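Local coordinates for protein methylglyoxal reductase (NADPH-dependent) (Candida albicans SC5314, PDB 6KWS) that probably reduces methylglyoxal and related carbonyl compounds with NADPH, as a Rossmann-fold oxidoreductase of the dihydroflavonol-4-reductase subfamily, at residues G199-F203 and G204-K208; S326-D329 and T330-I334. The protein carries 1 engineered substitution. All coordinates share one frame; numbering follows the deposited sequence.

Contact 1 of 2, residues G199-F203 and G204-K208; sequences GPQSF and GSEIK
The surface loop after strand 196-198 turns back on itself at F203-E206 and brings E206 and I207 against Q201 and F203. The turn is closed by one backbone bond, E206 N to F203 O, 3.3 Å long. Its N-H...O angle is 158°, although the donor stands well above the plane of the carbonyl. CB and CG of E206 both pack on F203 O, each at 3.6 Å, and CG also comes within 4.1 Å of F203 CB. I207 CD1 reaches the same carbonyl oxygen at 3.9 Å. This is a short 3-10 turn, G204-E206, in a member of the Rossmann-fold epimerase/dehydratase family, and it lies beside the cofactor region: the Q201 side chain touches F12, a residue of the NADPH-binding site. The Q201 and E206 side chains cross at about a right angle, and Q201 OE1 comes to 3.1 Å from E206 CB. The amide and carboxylate planes are 27° apart. The E206 carboxylate turns away from F203; its OE1 is hydrogen-bonded to H40, and its OE2 has a weak bond to Q15. The F203 ring meets F45 edge-to-face.

Contact 2 of 2, residues S326-D329 and T330-I334; sequences SVYD and TVEQI
T330 grips the carbonyl of S326 twice. Its OG1 donates to S326 O at 2.6 Å and its own N donates to the same oxygen at 3.1 Å, the two arriving from opposite faces of the carbonyl plane, each tilted 29° from it. The hydroxyl gets there because OG1 lies beside the backbone N (chi1 -53°), folded back toward the preceding turn. The next residues repeat the backbone pattern: V331 N bonds to V327 O, and E332 N to Y328 O, the latter at 2.8 Å and nearly straight; the Q333 N bond to D329 O is weak. These i-to-i+4 bonds belong to helix 323-337, the C-terminal helix of the chain, whose successive turns align side chains four residues apart. V327 and V331 lie side by side, CG1 of the first 4.2 Å from CG2 of the second. This apolar pair packs on helix 270-280, through L273 and I276 for V327 and I277 for V331, and V331 also touches I218 and L222 of helix 216-222. Toward the partly exposed side, the extended E332 brings its carboxylate obliquely to the Y328 ring, OE2 4.0 Å from CE2, with the planes 29° apart; F281 meets the same ring. Farther out, S326 OG is hydrogen-bonded to D239, and D329 OD2 forms a salt bridge with R241.

In the fold
Contact 1 comes first along the chain, in the loop between strand 196-198, at one margin of the central mixed sheet, and helix 216-222; contact 2 follows more than a hundred residues later on the C-terminal helix 323-337. Their centres are nonetheless about 10 Å apart and the two touch: Q333 NE2 lies 2.6 Å from Q201 O, a probable hydrogen bond, while G199 and P200 pack against T330 and Q333. Loop and C-terminal helix thus pack together on one side of the chain's centre. The loop of contact 1 also touches helices 12-23 and 35-44, which places its junction with the last helix of the chain beside the NADPH-binding site.

Contact 1 of 2, residues G199-F203 and G204-K208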
loop_
_atom_site.group_PDB
_atom_site.type_symbol
_atom_site.label_atom_id
_atom_site.label_comp_id
_atom_site.label_asym_id
_atom_site.label_seq_id
_atom_site.Cartn_x
_atom_site.Cartn_y
_atom_site.Cartn_z
ATOM N N GLY A 199 -7.426 7.975 -0.054
ATOM C CA GLY A 199 -8.644 7.434 -0.605
ATOM C C GLY A 199 -9.522 6.836 0.467
ATOM O O GLY A 199 -9.083 6.584 1.591
ATOM N N PRO A 200 -10.786 6.591 0.130
ATOM C CA PRO A 200 -11.728 6.035 1.109
ATOM C C PRO A 200 -11.473 4.559 1.382
ATOM O O PRO A 200 -10.866 3.846 0.580
ATOM C CB PRO A 200 -13.071 6.224 0.413
ATOM C CG PRO A 200 -12.683 5.980 -1.050
ATOM C CD PRO A 200 -11.396 6.711 -1.208
ATOM N N GLN A 201 -11.996 4.093 2.514
ATOM C CA GLN A 201 -12.080 2.657 2.761
ATOM C C GLN A 201 -13.184 1.992 1.938
ATOM O O GLN A 201 -14.155 2.624 1.520
ATOM C CB GLN A 201 -12.321 2.392 4.239
ATOM C CG GLN A 201 -11.442 3.207 5.126
ATOM C CD GLN A 201 -11.000 2.434 6.321
ATOM O OE1 GLN A 201 -11.704 2.382 7.331
ATOM N NE2 GLN A 201 -9.828 1.814 6.222
ATOM N N SER A 202 -13.034 0.689 1.711
ATOM C CA SER A 202 -14.027 -0.008 0.896
ATOM C C SER A 202 -15.419 0.092 1.496
ATOM O O SER A 202 -16.421 0.005 0.777
ATOM C CB SER A 202 -13.650 -1.482 0.717
ATOM O OG SER A 202 -12.283 -1.630 0.382
ATOM N N PHE A 203 -15.496 0.296 2.803
ATOM C CA PHE A 203 -16.745 0.272 3.535
ATOM C C PHE A 203 -16.720 1.386 4.569
ATOM O O PHE A 203 -15.735 1.542 5.299
ATOM C CB PHE A 203 -16.943 -1.102 4.179
ATOM C CG PHE A 203 -17.077 -2.218 3.166
ATOM C CD1 PHE A 203 -18.286 -2.448 2.528
ATOM C CD2 PHE A 203 -15.979 -2.991 2.806
ATOM C CE1 PHE A 203 -18.414 -3.465 1.575
ATOM C CE2 PHE A 203 -16.092 -3.995 1.850
ATOM C CZ PHE A 203 -17.317 -4.241 1.233
ATOM N N GLY A 204 -17.789 2.186 4.594
ATOM C CA GLY A 204 -17.921 3.227 5.592
ATOM C C GLY A 204 -18.000 2.699 7.003
ATOM O O GLY A 204 -17.673 3.427 7.946
ATOM N N SER A 205 -18.419 1.442 7.169
ATOM C CA SER A 205 -18.451 0.817 8.487
ATOM C C SER A 205 -17.115 0.951 9.204
ATOM O O SER A 205 -17.069 1.205 10.416
ATOM C CB SER A 205 -18.816 -0.661 8.340
ATOM O OG SER A 205 -19.778 -0.851 7.304
ATOM N N GLU A 206 -16.017 0.812 8.456
ATOM C CA GLU A 206 -14.686 0.623 9.018
ATOM C C GLU A 206 -14.113 1.872 9.691
ATOM O O GLU A 206 -13.093 1.757 10.389
ATOM C CB GLU A 206 -13.746 0.145 7.904
ATOM C CG GLU A 206 -14.170 -1.151 7.183
ATOM C CD GLU A 206 -14.307 -2.353 8.138
ATOM O OE1 GLU A 206 -15.376 -2.465 8.778
ATOM O OE2 GLU A 206 -13.348 -3.159 8.270
ATOM N N ILE A 207 -14.736 3.046 9.522
ATOM C CA ILE A 207 -14.103 4.279 9.975
ATOM C C ILE A 207 -14.136 4.349 11.486
ATOM O O ILE A 207 -15.187 4.202 12.130
ATOM C CB ILE A 207 -14.740 5.523 9.344
ATOM C CG1 ILE A 207 -14.263 5.668 7.909
ATOM C CG2 ILE A 207 -14.297 6.758 10.068
ATOM C CD1 ILE A 207 -15.151 5.001 6.921
ATOM N N LYS A 208 -12.969 4.490 12.043
ATOM C CA LYS A 208 -12.780 4.857 13.414
ATOM C C LYS A 208 -12.424 6.325 13.470
ATOM O O LYS A 208 -12.416 7.053 12.454
ATOM C CB LYS A 208 -11.685 3.997 14.039
ATOM C CG LYS A 208 -10.609 3.628 13.024
ATOM C CD LYS A 208 -9.730 2.467 13.459
ATOM C CE LYS A 208 -9.072 2.739 14.795
ATOM N NZ LYS A 208 -8.539 1.484 15.399
#

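Contact 2 of 2, residues S326-D329 and T330-I334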
loop_
_atom_site.group_PDB
_atom_site.type_symbol
_atom_site.label_atom_id
_atom_site.label_comp_id
_atom_site.label_asym_id
_atom_site.label_seq_id
_atom_site.Cartn_x
_atom_site.Cartn_y
_atom_site.Cartn_z
ATOM N N SER A 326 -9.665 12.170 -4.860
ATOM C CA SER A 326 -9.198 11.295 -3.799
ATOM C C SER A 326 -9.434 11.927 -2.436
ATOM O O SER A 326 -9.960 11.282 -1.519
ATOM C CB SER A 326 -7.718 10.982 -4.018
ATOM O OG SER A 326 -7.303 9.894 -3.207
ATOM N N VAL A 327 -9.063 13.202 -2.287
ATOM C CA VAL A 327 -9.264 13.879 -1.008
ATOM C C VAL A 327 -10.744 13.973 -0.682
ATOM O O VAL A 327 -11.161 13.689 0.450
ATOM C CB VAL A 327 -8.603 15.267 -1.021
ATOM C CG1 VAL A 327 -9.030 16.061 0.201
ATOM C CG2 VAL A 327 -7.116 15.110 -1.056
ATOM N N TYR A 328 -11.557 14.354 -1.674
ATOM C CA TYR A 328 -12.996 14.517 -1.471
ATOM C C TYR A 328 -13.640 13.209 -1.060
ATOM O O TYR A 328 -14.355 13.149 -0.050
ATOM C CB TYR A 328 -13.664 15.034 -2.745
ATOM C CG TYR A 328 -15.152 15.218 -2.603
ATOM C CD1 TYR A 328 -15.670 16.377 -2.038
ATOM C CD2 TYR A 328 -16.047 14.241 -3.036
ATOM C CE1 TYR A 328 -17.027 16.561 -1.913
ATOM C CE2 TYR A 328 -17.408 14.417 -2.912
ATOM C CZ TYR A 328 -17.894 15.582 -2.346
ATOM O OH TYR A 328 -19.251 15.796 -2.208
ATOM N N ASP A 329 -13.401 12.148 -1.841
ATOM C CA ASP A 329 -13.980 10.856 -1.511
ATOM C C ASP A 329 -13.588 10.423 -0.113
ATOM O O ASP A 329 -14.369 9.757 0.569
ATOM C CB ASP A 329 -13.544 9.803 -2.520
ATOM C CG ASP A 329 -14.121 10.027 -3.889
ATOM O OD1 ASP A 329 -15.027 10.876 -4.041
ATOM O OD2 ASP A 329 -13.669 9.336 -4.824
ATOM N N THR A 330 -12.399 10.811 0.343
ATOM C CA THR A 330 -11.948 10.403 1.668
ATOM C C THR A 330 -12.666 11.192 2.753
ATOM O O THR A 330 -13.174 10.615 3.725
ATOM C CB THR A 330 -10.434 10.600 1.791
ATOM O OG1 THR A 330 -9.775 9.942 0.710
ATOM C CG2 THR A 330 -9.900 10.057 3.115
ATOM N N VAL A 331 -12.671 12.518 2.618
ATOM C CA VAL A 331 -13.307 13.354 3.624
ATOM C C VAL A 331 -14.801 13.050 3.690
ATOM O O VAL A 331 -15.375 12.934 4.785
ATOM C CB VAL A 331 -13.041 14.844 3.332
ATOM C CG1 VAL A 331 -13.824 15.736 4.315
ATOM C CG2 VAL A 331 -11.567 15.137 3.411
ATOM N N GLU A 332 -15.450 12.927 2.520
ATOM C CA GLU A 332 -16.880 12.641 2.476
ATOM C C GLU A 332 -17.191 11.420 3.317
ATOM O O GLU A 332 -18.094 11.432 4.162
ATOM C CB GLU A 332 -17.330 12.416 1.032
ATOM C CG GLU A 332 -18.783 12.809 0.758
ATOM C CD GLU A 332 -19.423 12.030 -0.408
ATOM O OE1 GLU A 332 -20.630 12.257 -0.689
ATOM O OE2 GLU A 332 -18.726 11.187 -1.035
ATOM N N GLN A 333 -16.394 10.371 3.137
ATOM C CA GLN A 333 -16.607 9.139 3.875
ATOM C C GLN A 333 -16.451 9.363 5.368
ATOM O O GLN A 333 -17.315 8.979 6.149
ATOM C CB GLN A 333 -15.641 8.089 3.370
ATOM C CG GLN A 333 -16.012 6.681 3.706
ATOM C CD GLN A 333 -14.881 5.736 3.403
ATOM O OE1 GLN A 333 -13.710 6.069 3.592
ATOM N NE2 GLN A 333 -15.214 4.559 2.908
ATOM N N ILE A 334 -15.368 10.010 5.781
ATOM C CA ILE A 334 -15.137 10.262 7.202
ATOM C C ILE A 334 -16.278 11.079 7.798
ATOM O O ILE A 334 -16.816 10.746 8.862
ATOM C CB ILE A 334 -13.789 10.979 7.404
ATOM C CG1 ILE A 334 -12.623 10.122 6.902
ATOM C CG2 ILE A 334 -13.612 11.388 8.855
ATOM C CD1 ILE A 334 -11.248 10.775 7.085
#